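Side-chain contacts in putative secreted glycosylhydrolase (Parabacteroides distasonis ATCC 8503, PDB 3IMM), which is probably a secreted hydrolase of the 3-keto-disaccharide hydrolase family, with a concanavalin-like beta-sandwich fold and an unproven substrate: residues A[123-128]-A[134-139]; A[82-87]-A[191-196]; A[51-56]-A[63-68]; A[97-100]-A[104-107]. All coordinates share one frame; numbering follows the deposited sequence.

Contact 1: residues A[123-128]-A[134-139]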
loop_
_atom_site.group_PDB
_atom_site.type_symbol
_atom_site.label_atom_id
_atom_site.label_comp_id
_atom_site.label_asym_id
_atom_site.label_seq_id
_atom_site.Cartn_x
_atom_site.Cartn_y
_atom_site.Cartn_z
ATOM N N ASN A 123 8.490 7.777 8.265
ATOM C CA ASN A 123 9.051 6.840 7.294
ATOM C C ASN A 123 8.904 7.355 5.875
ATOM O O ASN A 123 8.089 8.241 5.588
ATOM C CB ASN A 123 8.332 5.486 7.350
ATOM C CG ASN A 123 8.401 4.856 8.697
ATOM O OD1 ASN A 123 9.311 4.085 8.996
ATOM N ND2 ASN A 123 7.459 5.211 9.544
ATOM N N HIS A 124 9.698 6.774 4.979
ATOM C CA HIS A 124 9.560 7.061 3.558
ATOM C C HIS A 124 9.505 5.742 2.793
ATOM O O HIS A 124 10.204 4.788 3.131
ATOM C CB HIS A 124 10.696 7.967 3.040
ATOM C CG HIS A 124 10.574 8.257 1.592
ATOM N ND1 HIS A 124 11.250 7.531 0.634
ATOM C CD2 HIS A 124 9.766 9.106 0.924
ATOM C CE1 HIS A 124 10.905 7.973 -0.560
ATOM N NE2 HIS A 124 10.017 8.933 -0.414
HETATM N N MSE A 125 8.616 5.686 1.802
HETATM C CA MSE A 125 8.442 4.509 0.973
HETATM C C MSE A 125 8.298 4.954 -0.480
HETATM O O MSE A 125 7.586 5.903 -0.782
HETATM C CB MSE A 125 7.215 3.704 1.409
HETATM C CG MSE A 125 6.842 2.583 0.469
HETATM SE SE MSE A 125 5.251 1.623 1.107
HETATM C CE MSE A 125 6.171 0.643 2.415
ATOM N N ARG A 126 9.015 4.263 -1.344
ATOM C CA ARG A 126 8.892 4.381 -2.803
ATOM C C ARG A 126 8.420 3.032 -3.391
ATOM O O ARG A 126 8.970 1.963 -3.070
ATOM C CB ARG A 126 10.226 4.786 -3.419
ATOM C CG ARG A 126 10.203 4.788 -4.952
ATOM C CD ARG A 126 11.396 5.472 -5.499
ATOM N NE ARG A 126 11.402 6.899 -5.156
ATOM C CZ ARG A 126 12.430 7.727 -5.364
ATOM N NH1 ARG A 126 13.530 7.327 -5.980
ATOM N NH2 ARG A 126 12.342 8.978 -4.965
ATOM N N ILE A 127 7.383 3.082 -4.209
ATOM C CA ILE A 127 6.825 1.881 -4.842
ATOM C C ILE A 127 6.964 2.089 -6.339
ATOM O O ILE A 127 6.426 3.032 -6.871
ATOM C CB ILE A 127 5.360 1.641 -4.466
ATOM C CG1 ILE A 127 5.188 1.666 -2.948
ATOM C CG2 ILE A 127 4.863 0.318 -5.008
ATOM C CD1 ILE A 127 3.714 1.732 -2.525
ATOM N N LYS A 128 7.729 1.231 -6.991
ATOM C CA LYS A 128 7.936 1.286 -8.428
ATOM C C LYS A 128 7.075 0.201 -9.049
ATOM O O LYS A 128 7.232 -0.993 -8.748
ATOM C CB LYS A 128 9.418 1.093 -8.816
ATOM C CG LYS A 128 10.389 2.047 -8.112
ATOM C CD LYS A 128 11.833 1.983 -8.666
ATOM C CE LYS A 128 12.115 3.069 -9.676
ATOM N NZ LYS A 128 13.416 2.921 -10.373
ATOM N N ILE A 134 6.815 -5.043 -9.348
ATOM C CA ILE A 134 6.612 -4.080 -8.245
ATOM C C ILE A 134 7.819 -4.184 -7.316
ATOM O O ILE A 134 8.224 -5.276 -6.950
ATOM C CB ILE A 134 5.278 -4.380 -7.497
ATOM C CG1 ILE A 134 4.123 -4.231 -8.496
ATOM C CG2 ILE A 134 5.054 -3.428 -6.281
ATOM C CD1 ILE A 134 2.733 -4.495 -7.941
HETATM N N MSE A 135 8.420 -3.045 -6.997
HETATM C CA MSE A 135 9.501 -2.960 -6.031
HETATM C C MSE A 135 9.077 -2.034 -4.899
HETATM O O MSE A 135 8.438 -1.002 -5.136
HETATM C CB MSE A 135 10.772 -2.425 -6.701
HETATM C CG MSE A 135 11.836 -1.980 -5.730
HETATM SE SE MSE A 135 13.428 -1.314 -6.637
HETATM C CE MSE A 135 14.018 -2.961 -7.540
ATOM N N VAL A 136 9.422 -2.401 -3.666
ATOM C CA VAL A 136 9.168 -1.528 -2.535
ATOM C C VAL A 136 10.505 -1.164 -1.896
ATOM O O VAL A 136 11.297 -2.021 -1.499
ATOM C CB VAL A 136 8.211 -2.142 -1.520
ATOM C CG1 VAL A 136 7.939 -1.184 -0.402
ATOM C CG2 VAL A 136 6.907 -2.583 -2.197
ATOM N N ILE A 137 10.719 0.138 -1.754
ATOM C CA ILE A 137 11.879 0.644 -1.116
ATOM C C ILE A 137 11.375 1.355 0.124
ATOM O O ILE A 137 10.602 2.293 0.005
ATOM C CB ILE A 137 12.634 1.605 -2.049
ATOM C CG1 ILE A 137 12.962 0.900 -3.382
ATOM C CG2 ILE A 137 13.913 2.116 -1.336
ATOM C CD1 ILE A 137 12.871 1.740 -4.563
ATOM N N LEU A 138 11.814 0.920 1.300
ATOM C CA LEU A 138 11.325 1.467 2.587
ATOM C C LEU A 138 12.534 2.032 3.356
ATOM O O LEU A 138 13.498 1.329 3.562
ATOM C CB LEU A 138 10.626 0.360 3.375
ATOM C CG LEU A 138 10.112 0.669 4.782
ATOM C CD1 LEU A 138 9.145 1.852 4.733
ATOM C CD2 LEU A 138 9.451 -0.551 5.404
ATOM N N ASN A 139 12.498 3.317 3.712
ATOM C CA ASN A 139 13.597 3.952 4.407
ATOM C C ASN A 139 14.962 3.704 3.734
ATOM O O ASN A 139 15.974 3.475 4.387
ATOM C CB ASN A 139 13.564 3.549 5.898
ATOM C CG ASN A 139 12.303 4.027 6.569
ATOM O OD1 ASN A 139 11.770 5.095 6.194
ATOM N ND2 ASN A 139 11.751 3.230 7.473
HETATM O O HOH W 1 12.658 4.671 0.657
#
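M125 meets V136 and L138 on the buried face of a beta hairpin, whose strands 122-130 and 133-138 run antiparallel in the larger sheet of a beta-sandwich. The bend at the end of M125, a selenomethionine (chi3 -78°), brings its CE to 3.8 Å from V136 CG1. L138 CD1 touches the same methyl. Further along, I127 CG2 packs alongside I134 CG2, and I82 of the facing sheet lies against M125, I127 and V136. This side is tight and apolar.

The other face is looser and partly open to solvent. There the stem of R126 runs beside I137, with R126 CG 4.1 Å from I137 CD1, and K128 CD lies 4.2 Å from the same methyl. The guanidinium of R126 leaves the hairpin for a salt bridge with D52. Backbone bonds pair R126 with I137 and K128 with M135.

At the open end, away from the turn, N139 follows the last strand residue. Its OD1 accepts H124 N at 2.9 Å, while its own N gives a bond to H124 O. With an alanine here, H124 N would probably lose its acceptor, and N123 OD1 and V115 O their donor, though K117 N also binds N123 OD1. The two amides are nearly coplanar, 28° apart, and N139 ND2 donates in plane to a lone pair of N123 OD1 at 3.0 Å, with an N-H...O angle of 169°.

Contact 2: residues A[82-87]-A[191-196]. With NA (sodium ion), chain D.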
loop_
_atom_site.group_PDB
_atom_site.type_symbol
_atom_site.label_atom_id
_atom_site.label_comp_id
_atom_site.label_asym_id
_atom_site.label_seq_id
_atom_site.Cartn_x
_atom_site.Cartn_y
_atom_site.Cartn_z
ATOM N N ILE A 82 0.318 -3.005 -0.993
ATOM C CA ILE A 82 1.591 -2.885 -0.337
ATOM C C ILE A 82 1.294 -2.613 1.130
ATOM O O ILE A 82 0.729 -1.589 1.482
ATOM C CB ILE A 82 2.474 -1.766 -0.903
ATOM C CG1 ILE A 82 2.816 -2.008 -2.389
ATOM C CG2 ILE A 82 3.813 -1.755 -0.083
ATOM C CD1 ILE A 82 1.700 -1.790 -3.408
ATOM N N GLN A 83 1.644 -3.584 1.964
ATOM C CA GLN A 83 1.394 -3.503 3.395
ATOM C C GLN A 83 2.162 -2.370 4.075
ATOM O O GLN A 83 3.364 -2.189 3.851
ATOM C CB GLN A 83 1.838 -4.816 4.033
ATOM C CG GLN A 83 1.601 -4.949 5.517
ATOM C CD GLN A 83 0.170 -5.186 5.885
ATOM O OE1 GLN A 83 -0.733 -4.967 5.084
ATOM N NE2 GLN A 83 -0.049 -5.660 7.104
ATOM N N ILE A 84 1.478 -1.663 4.967
ATOM C CA ILE A 84 2.116 -0.733 5.894
ATOM C C ILE A 84 1.737 -1.193 7.268
ATOM O O ILE A 84 0.560 -1.372 7.557
ATOM C CB ILE A 84 1.652 0.736 5.718
ATOM C CG1 ILE A 84 2.117 1.295 4.405
ATOM C CG2 ILE A 84 2.239 1.605 6.827
ATOM C CD1 ILE A 84 1.561 2.658 4.103
ATOM N N ALA A 85 2.729 -1.423 8.116
ATOM C CA ALA A 85 2.466 -1.996 9.410
ATOM C C ALA A 85 3.530 -1.598 10.402
ATOM O O ALA A 85 4.692 -1.410 10.056
ATOM C CB ALA A 85 2.364 -3.557 9.325
ATOM N N ASP A 86 3.107 -1.495 11.649
ATOM C CA ASP A 86 4.027 -1.392 12.781
ATOM C C ASP A 86 4.644 -2.735 13.126
ATOM O O ASP A 86 4.136 -3.459 13.959
ATOM C CB ASP A 86 3.300 -0.850 14.028
ATOM C CG ASP A 86 4.195 -0.820 15.249
ATOM O OD1 ASP A 86 5.437 -0.745 15.063
ATOM O OD2 ASP A 86 3.672 -0.870 16.383
ATOM N N ASP A 87 5.772 -3.051 12.505
ATOM C CA ASP A 87 6.464 -4.308 12.760
ATOM C C ASP A 87 6.954 -4.464 14.223
ATOM O O ASP A 87 7.399 -5.532 14.614
ATOM C CB ASP A 87 7.682 -4.429 11.816
ATOM C CG ASP A 87 7.300 -4.685 10.388
ATOM O OD1 ASP A 87 6.112 -4.759 10.095
ATOM O OD2 ASP A 87 8.188 -4.810 9.524
ATOM N N ILE A 191 -2.760 6.209 11.370
ATOM C CA ILE A 191 -1.696 6.289 10.396
ATOM C C ILE A 191 -1.778 7.688 9.769
ATOM O O ILE A 191 -2.861 8.244 9.633
ATOM C CB ILE A 191 -1.782 5.123 9.348
ATOM C CG1 ILE A 191 -0.512 5.152 8.475
ATOM C CG2 ILE A 191 -3.033 5.240 8.531
ATOM C CD1 ILE A 191 -0.208 3.900 7.607
ATOM N N TRP A 192 -0.623 8.293 9.488
ATOM C CA TRP A 192 -0.520 9.602 8.881
ATOM C C TRP A 192 0.304 9.529 7.617
ATOM O O TRP A 192 1.354 8.871 7.596
ATOM C CB TRP A 192 0.172 10.565 9.852
ATOM C CG TRP A 192 -0.581 10.809 11.145
ATOM C CD1 TRP A 192 -1.466 11.800 11.375
ATOM C CD2 TRP A 192 -0.494 10.065 12.369
ATOM N NE1 TRP A 192 -1.934 11.748 12.670
ATOM C CE2 TRP A 192 -1.350 10.687 13.300
ATOM C CE3 TRP A 192 0.224 8.933 12.769
ATOM C CZ2 TRP A 192 -1.519 10.214 14.606
ATOM C CZ3 TRP A 192 0.068 8.476 14.065
ATOM C CH2 TRP A 192 -0.804 9.116 14.968
ATOM N N PHE A 193 -0.146 10.243 6.576
ATOM C CA PHE A 193 0.597 10.323 5.338
ATOM C C PHE A 193 0.991 11.748 4.948
ATOM O O PHE A 193 0.308 12.746 5.297
ATOM C CB PHE A 193 -0.197 9.746 4.181
ATOM C CG PHE A 193 -0.776 8.378 4.430
ATOM C CD1 PHE A 193 -0.080 7.240 4.111
ATOM C CD2 PHE A 193 -2.080 8.266 4.946
ATOM C CE1 PHE A 193 -0.645 6.014 4.303
ATOM C CE2 PHE A 193 -2.655 7.039 5.146
ATOM C CZ PHE A 193 -1.932 5.902 4.831
ATOM N N ARG A 194 2.080 11.853 4.196
ATOM C CA ARG A 194 2.470 13.133 3.628
ATOM C C ARG A 194 3.404 13.001 2.459
ATOM O O ARG A 194 3.941 11.928 2.185
ATOM C CB ARG A 194 3.069 14.087 4.651
ATOM C CG ARG A 194 4.360 13.687 5.086
ATOM C CD ARG A 194 5.081 14.746 5.936
ATOM N NE ARG A 194 6.381 14.126 6.102
ATOM C CZ ARG A 194 7.206 14.235 7.120
ATOM N NH1 ARG A 194 6.941 15.024 8.125
ATOM N NH2 ARG A 194 8.345 13.532 7.091
ATOM N N ASN A 195 3.554 14.099 1.734
ATOM C CA ASN A 195 4.377 14.114 0.538
ATOM C C ASN A 195 4.054 12.935 -0.398
ATOM O O ASN A 195 4.946 12.296 -0.893
ATOM C CB ASN A 195 5.872 14.096 0.925
ATOM C CG ASN A 195 6.306 15.373 1.573
ATOM O OD1 ASN A 195 6.024 16.445 1.050
ATOM N ND2 ASN A 195 7.022 15.274 2.686
ATOM N N ILE A 196 2.773 12.695 -0.661
ATOM C CA ILE A 196 2.346 11.629 -1.562
ATOM C C ILE A 196 2.406 12.170 -2.982
ATOM O O ILE A 196 1.654 13.096 -3.362
ATOM C CB ILE A 196 0.970 11.127 -1.247
ATOM C CG1 ILE A 196 0.798 10.902 0.248
ATOM C CG2 ILE A 196 0.670 9.833 -1.995
ATOM C CD1 ILE A 196 -0.639 10.925 0.671
HETATM NA NA NA D . -2.828 -3.830 5.429
#
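The ring of F193 meets I84 at its edge: I84 CD1 lies near the ring plane, 4.0 Å from F193 CE1. Neither face of the ring takes part in this meeting. L53 and F55, on the neighbouring strand 49-57, also touch the F193 side chain.

I84 carries the contact with both of its branches. CG1 stands anti to the carbonyl carbon (chi1 -67°) and the chain runs on extended, which sends CD1 across to the ring. The other branch, CG2, meets I191 CD1 at 3.4 Å. That is tighter than usual for two methyl carbons, and the two isoleucine side chains cross at about a right angle. I191 CD1 also lies 4.1 Å from I84 CD1, and the end of I191 therefore touches both branches.

Strands 80-85 and 191-200 belong to opposing sheets of the sandwich. Next to I84, Q83 binds the sodium ion through OE1 at 2.4 Å. N62, S63 and E81 complete that separate site, and Q83 NE2 is bonded to E99 O. No hydrogen bond joins the two segments, and the contact therefore probably depends on the fit of its carbon groups alone.

Contact 3: residues A[51-56]-A[63-68]. With NA (sodium ion), chain D.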
loop_
_atom_site.group_PDB
_atom_site.type_symbol
_atom_site.label_atom_id
_atom_site.label_comp_id
_atom_site.label_asym_id
_atom_site.label_seq_id
_atom_site.Cartn_x
_atom_site.Cartn_y
_atom_site.Cartn_z
ATOM N N LEU A 51 5.621 5.711 -7.079
ATOM C CA LEU A 51 4.842 6.405 -6.081
ATOM C C LEU A 51 5.746 6.560 -4.865
ATOM O O LEU A 51 6.340 5.594 -4.409
ATOM C CB LEU A 51 3.577 5.585 -5.779
ATOM C CG LEU A 51 2.629 6.000 -4.645
ATOM C CD1 LEU A 51 1.899 7.293 -5.001
ATOM C CD2 LEU A 51 1.628 4.882 -4.324
ATOM N N ASP A 52 5.870 7.792 -4.379
ATOM C CA ASP A 52 6.577 8.130 -3.142
ATOM C C ASP A 52 5.577 8.625 -2.118
ATOM O O ASP A 52 4.612 9.363 -2.454
ATOM C CB ASP A 52 7.544 9.285 -3.384
ATOM C CG ASP A 52 8.945 8.848 -3.566
ATOM O OD1 ASP A 52 9.171 7.785 -4.126
ATOM O OD2 ASP A 52 9.816 9.592 -3.146
ATOM N N LEU A 53 5.823 8.258 -0.866
ATOM C CA LEU A 53 5.022 8.763 0.231
ATOM C C LEU A 53 5.779 8.635 1.537
ATOM O O LEU A 53 6.598 7.736 1.705
ATOM C CB LEU A 53 3.715 7.993 0.332
ATOM C CG LEU A 53 3.749 6.480 0.629
ATOM C CD1 LEU A 53 2.536 6.070 1.431
ATOM C CD2 LEU A 53 3.858 5.627 -0.645
ATOM N N ASP A 54 5.500 9.549 2.451
ATOM C CA ASP A 54 5.979 9.468 3.811
ATOM C C ASP A 54 4.815 8.900 4.560
ATOM O O ASP A 54 3.662 9.166 4.184
ATOM C CB ASP A 54 6.321 10.854 4.379
ATOM C CG ASP A 54 7.405 11.599 3.572
ATOM O OD1 ASP A 54 8.102 10.966 2.759
ATOM O OD2 ASP A 54 7.553 12.842 3.747
ATOM N N PHE A 55 5.094 8.109 5.603
ATOM C CA PHE A 55 4.075 7.728 6.550
ATOM C C PHE A 55 4.644 7.621 7.960
ATOM O O PHE A 55 5.856 7.376 8.144
ATOM C CB PHE A 55 3.405 6.431 6.124
ATOM C CG PHE A 55 4.282 5.239 6.197
ATOM C CD1 PHE A 55 4.334 4.464 7.373
ATOM C CD2 PHE A 55 5.036 4.842 5.097
ATOM C CE1 PHE A 55 5.132 3.329 7.437
ATOM C CE2 PHE A 55 5.862 3.714 5.165
ATOM C CZ PHE A 55 5.917 2.966 6.328
ATOM N N LYS A 56 3.767 7.831 8.949
ATOM C CA LYS A 56 4.095 7.670 10.384
ATOM C C LYS A 56 3.106 6.693 11.002
ATOM O O LYS A 56 1.908 6.784 10.792
ATOM C CB LYS A 56 3.999 9.030 11.083
ATOM C CG LYS A 56 4.240 9.077 12.597
ATOM C CD LYS A 56 4.270 10.553 13.117
ATOM C CE LYS A 56 2.890 11.159 13.136
ATOM N NZ LYS A 56 2.845 12.474 13.789
ATOM N N SER A 63 -2.114 -0.988 7.736
ATOM C CA SER A 63 -2.726 -0.203 6.653
ATOM C C SER A 63 -2.070 -0.636 5.335
ATOM O O SER A 63 -1.468 -1.681 5.273
ATOM C CB SER A 63 -2.552 1.292 6.937
ATOM O OG SER A 63 -3.255 2.100 5.992
ATOM N N GLY A 64 -2.199 0.133 4.270
ATOM C CA GLY A 64 -1.649 -0.318 2.988
ATOM C C GLY A 64 -1.912 0.655 1.872
ATOM O O GLY A 64 -2.850 1.425 1.929
ATOM N N VAL A 65 -1.046 0.620 0.870
ATOM C CA VAL A 65 -1.190 1.406 -0.328
ATOM C C VAL A 65 -1.736 0.440 -1.373
ATOM O O VAL A 65 -1.204 -0.679 -1.537
ATOM C CB VAL A 65 0.164 1.995 -0.751
ATOM C CG1 VAL A 65 -0.003 2.842 -1.993
ATOM C CG2 VAL A 65 0.778 2.845 0.426
ATOM N N VAL A 66 -2.785 0.852 -2.076
ATOM C CA VAL A 66 -3.415 0.003 -3.081
ATOM C C VAL A 66 -3.051 0.523 -4.455
ATOM O O VAL A 66 -3.143 1.703 -4.698
ATOM C CB VAL A 66 -4.938 -0.066 -2.873
ATOM C CG1 VAL A 66 -5.600 -0.952 -3.904
ATOM C CG2 VAL A 66 -5.226 -0.607 -1.455
ATOM N N VAL A 67 -2.592 -0.355 -5.331
ATOM C CA VAL A 67 -2.249 0.018 -6.716
ATOM C C VAL A 67 -2.997 -0.924 -7.649
ATOM O O VAL A 67 -3.554 -1.969 -7.221
ATOM C CB VAL A 67 -0.707 -0.006 -6.993
ATOM C CG1 VAL A 67 0.023 0.994 -6.063
ATOM C CG2 VAL A 67 -0.096 -1.452 -6.856
ATOM N N TYR A 68 -3.068 -0.531 -8.915
ATOM C CA TYR A 68 -3.630 -1.385 -9.943
ATOM C C TYR A 68 -5.071 -1.772 -9.624
ATOM O O TYR A 68 -5.497 -2.916 -9.887
ATOM C CB TYR A 68 -2.768 -2.671 -10.076
ATOM C CG TYR A 68 -1.348 -2.511 -10.549
ATOM C CD1 TYR A 68 -0.897 -1.319 -11.087
ATOM C CD2 TYR A 68 -0.464 -3.616 -10.548
ATOM C CE1 TYR A 68 0.386 -1.191 -11.544
ATOM C CE2 TYR A 68 0.827 -3.499 -11.042
ATOM C CZ TYR A 68 1.239 -2.290 -11.543
ATOM O OH TYR A 68 2.500 -2.130 -12.050
HETATM NA NA NA D . -2.828 -3.830 5.429
#
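L51 and L53 face V65 across the gap between two sheets: the backbones stay well apart, with the CA atoms of L53 and V65 9.6 Å from each other, and no hydrogen bond joins the segments. Side chains alone close the distance.

V65 sits between the two leucines and gives one methyl to each. Its CG1 is anti to the backbone N (chi1 -179°) and meets L51 CD2 at 3.5 Å. Its CG2 meets L53 CD1 at 3.8 Å. The two meetings differ in shape. L51 comes in at a slant to the valine, whereas L53 and V65 reach toward each other tip to tip. The first torsion of L53 (chi1 62°) sets CG between the backbone N and the carbonyl carbon, and from there CD1 extends to the valine.

All three residues are buried. Neighbours extend the apolar layer: I84 touches V65, F193 touches L53, and I196 touches L51. D52 and D54, whose side chains point to the other side of the strand, have polar partners instead. D54 forms a salt bridge with R194.

At the start of the second segment the chemistry changes. The backbone oxygen S63 O binds the sodium ion at 2.5 Å, together with side-chain oxygens of N62, E81 and Q83.

Methyl groups meeting between strands 49-57 and 62-69, which lie in opposite antiparallel sheets, form the type of hydrophobic interior expected of a beta-sandwich, here of the concanavalin-like kind.

Contact 4: residues A[97-100]-A[104-107]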
loop_
_atom_site.group_PDB
_atom_site.type_symbol
_atom_site.label_atom_id
_atom_site.label_comp_id
_atom_site.label_asym_id
_atom_site.label_seq_id
_atom_site.Cartn_x
_atom_site.Cartn_y
_atom_site.Cartn_z
ATOM N N PRO A 97 5.141 -13.309 7.226
ATOM C CA PRO A 97 5.974 -12.372 6.461
ATOM C C PRO A 97 5.220 -11.386 5.583
ATOM O O PRO A 97 5.677 -10.258 5.430
ATOM C CB PRO A 97 6.859 -13.278 5.600
ATOM C CG PRO A 97 6.862 -14.577 6.252
ATOM C CD PRO A 97 5.597 -14.706 7.078
ATOM N N TYR A 98 4.091 -11.786 4.996
ATOM C CA TYR A 98 3.325 -10.868 4.109
ATOM C C TYR A 98 2.486 -9.827 4.869
ATOM O O TYR A 98 1.789 -9.004 4.252
ATOM C CB TYR A 98 2.477 -11.640 3.087
ATOM C CG TYR A 98 1.332 -12.551 3.604
ATOM C CD1 TYR A 98 0.404 -12.101 4.532
ATOM C CD2 TYR A 98 1.137 -13.831 3.061
ATOM C CE1 TYR A 98 -0.663 -12.919 4.973
ATOM C CE2 TYR A 98 0.081 -14.657 3.502
ATOM C CZ TYR A 98 -0.815 -14.177 4.445
ATOM O OH TYR A 98 -1.856 -14.960 4.835
ATOM N N GLU A 99 2.551 -9.872 6.201
ATOM C CA GLU A 99 1.921 -8.871 7.062
ATOM C C GLU A 99 2.901 -7.796 7.515
ATOM O O GLU A 99 2.492 -6.830 8.131
ATOM C CB GLU A 99 1.296 -9.512 8.291
ATOM C CG GLU A 99 0.275 -10.563 7.952
ATOM C CD GLU A 99 -0.362 -11.176 9.184
ATOM O OE1 GLU A 99 0.368 -11.489 10.166
ATOM O OE2 GLU A 99 -1.595 -11.338 9.145
ATOM N N LYS A 100 4.171 -7.923 7.161
ATOM C CA LYS A 100 5.188 -6.971 7.562
ATOM C C LYS A 100 5.208 -5.746 6.675
ATOM O O LYS A 100 4.732 -5.777 5.539
ATOM C CB LYS A 100 6.577 -7.628 7.497
ATOM C CG LYS A 100 6.713 -8.882 8.327
ATOM C CD LYS A 100 6.245 -8.688 9.751
ATOM C CE LYS A 100 6.507 -9.954 10.574
ATOM N NZ LYS A 100 5.761 -9.905 11.829
ATOM N N ILE A 104 3.995 -7.327 0.085
ATOM C CA ILE A 104 2.789 -7.384 -0.754
ATOM C C ILE A 104 1.803 -8.244 0.005
ATOM O O ILE A 104 1.977 -9.489 0.162
ATOM C CB ILE A 104 3.058 -7.929 -2.184
ATOM C CG1 ILE A 104 4.256 -7.236 -2.802
ATOM C CG2 ILE A 104 1.802 -7.750 -3.108
ATOM C CD1 ILE A 104 4.023 -5.713 -2.934
ATOM N N TYR A 105 0.797 -7.572 0.556
ATOM C CA TYR A 105 -0.058 -8.165 1.547
ATOM C C TYR A 105 -0.668 -9.431 0.994
ATOM O O TYR A 105 -1.194 -9.451 -0.114
ATOM C CB TYR A 105 -1.185 -7.249 2.049
ATOM C CG TYR A 105 -2.067 -8.000 2.990
ATOM C CD1 TYR A 105 -1.646 -8.242 4.281
ATOM C CD2 TYR A 105 -3.278 -8.573 2.566
ATOM C CE1 TYR A 105 -2.403 -9.012 5.153
ATOM C CE2 TYR A 105 -4.043 -9.338 3.437
ATOM C CZ TYR A 105 -3.602 -9.528 4.737
ATOM O OH TYR A 105 -4.318 -10.257 5.628
ATOM N N GLY A 106 -0.603 -10.474 1.794
ATOM C CA GLY A 106 -1.164 -11.788 1.412
ATOM C C GLY A 106 -0.418 -12.601 0.379
ATOM O O GLY A 106 -0.821 -13.765 0.085
ATOM N N HIS A 107 0.702 -12.053 -0.120
ATOM C CA HIS A 107 1.378 -12.590 -1.309
ATOM C C HIS A 107 2.895 -12.778 -1.213
ATOM O O HIS A 107 3.439 -13.777 -1.728
ATOM C CB HIS A 107 1.013 -11.741 -2.535
ATOM C CG HIS A 107 -0.431 -11.860 -2.912
ATOM N ND1 HIS A 107 -1.426 -11.115 -2.312
ATOM C CD2 HIS A 107 -1.052 -12.688 -3.787
ATOM C CE1 HIS A 107 -2.592 -11.465 -2.824
ATOM N NE2 HIS A 107 -2.392 -12.423 -3.717
#
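Y98 and Y105 form an edge-to-face aromatic contact within the long loop between strands 80-85 and 122-130, at the side of the sandwich. The edge of Y98 points to the face of Y105. The ring centroids are 5.5 Å apart and the planes stand at 69°.

Y98 also rests on the backbone of the second segment. G106 CA lies over the centre of one face of the Y98 ring, 3.4 Å from its centroid, in a CH-pi contact. The ring is put there by chi1 of 64°, which places CG between the backbone N and the carbonyl carbon. G106 has a positive phi, which suits a glycine. A leucine in place of Y98 would probably lose both the CH-pi contact with G106 and the edge that meets Y105, opening a gap between the two segments.

The backbones also meet. Y105 CA approaches Y98 O at 3.4 Å in a nearly straight CA-H...O contact; this buried oxygen has no hydrogen-bond partner in the model. E99 runs beside Y105, with E99 CG 4.2 Å from Y105 CE1, and its carboxylate binds K96 N.

Within the second segment, H107 ND1 donates to Y105 O at 2.8 Å. That oxygen lies in the plane of the imidazole, at its edge, which helps fix the rotation of the ring. F171 stacks on H107.

The nearest side-chain atom of Y105 is about 5 Å from the sodium ion, but Y105 is not one of its ligands. The edge-to-face tyrosine pair thus packs a loop of the concanavalin-like sandwich beside the sodium site.

Contacts 2 and 3 are buried and join opposite sheets by apolar side chains without hydrogen bonds. They use neighbouring strands: 49-57 beside 191-200 in one sheet, 62-69 beside 80-85 in the other. Each contact supplies a sodium ligand. Contact 1 lies within one sheet. Its strands are joined by backbone bonds, with one face in the core and the other partly exposed. Its inner face packs on contact 2, and a salt bridge on its outer face ties it to contact 3. Contact 4 is a partly buried loop held by aromatic rings. A hydrogen bond links it to contact 2, but it does not touch contact 3.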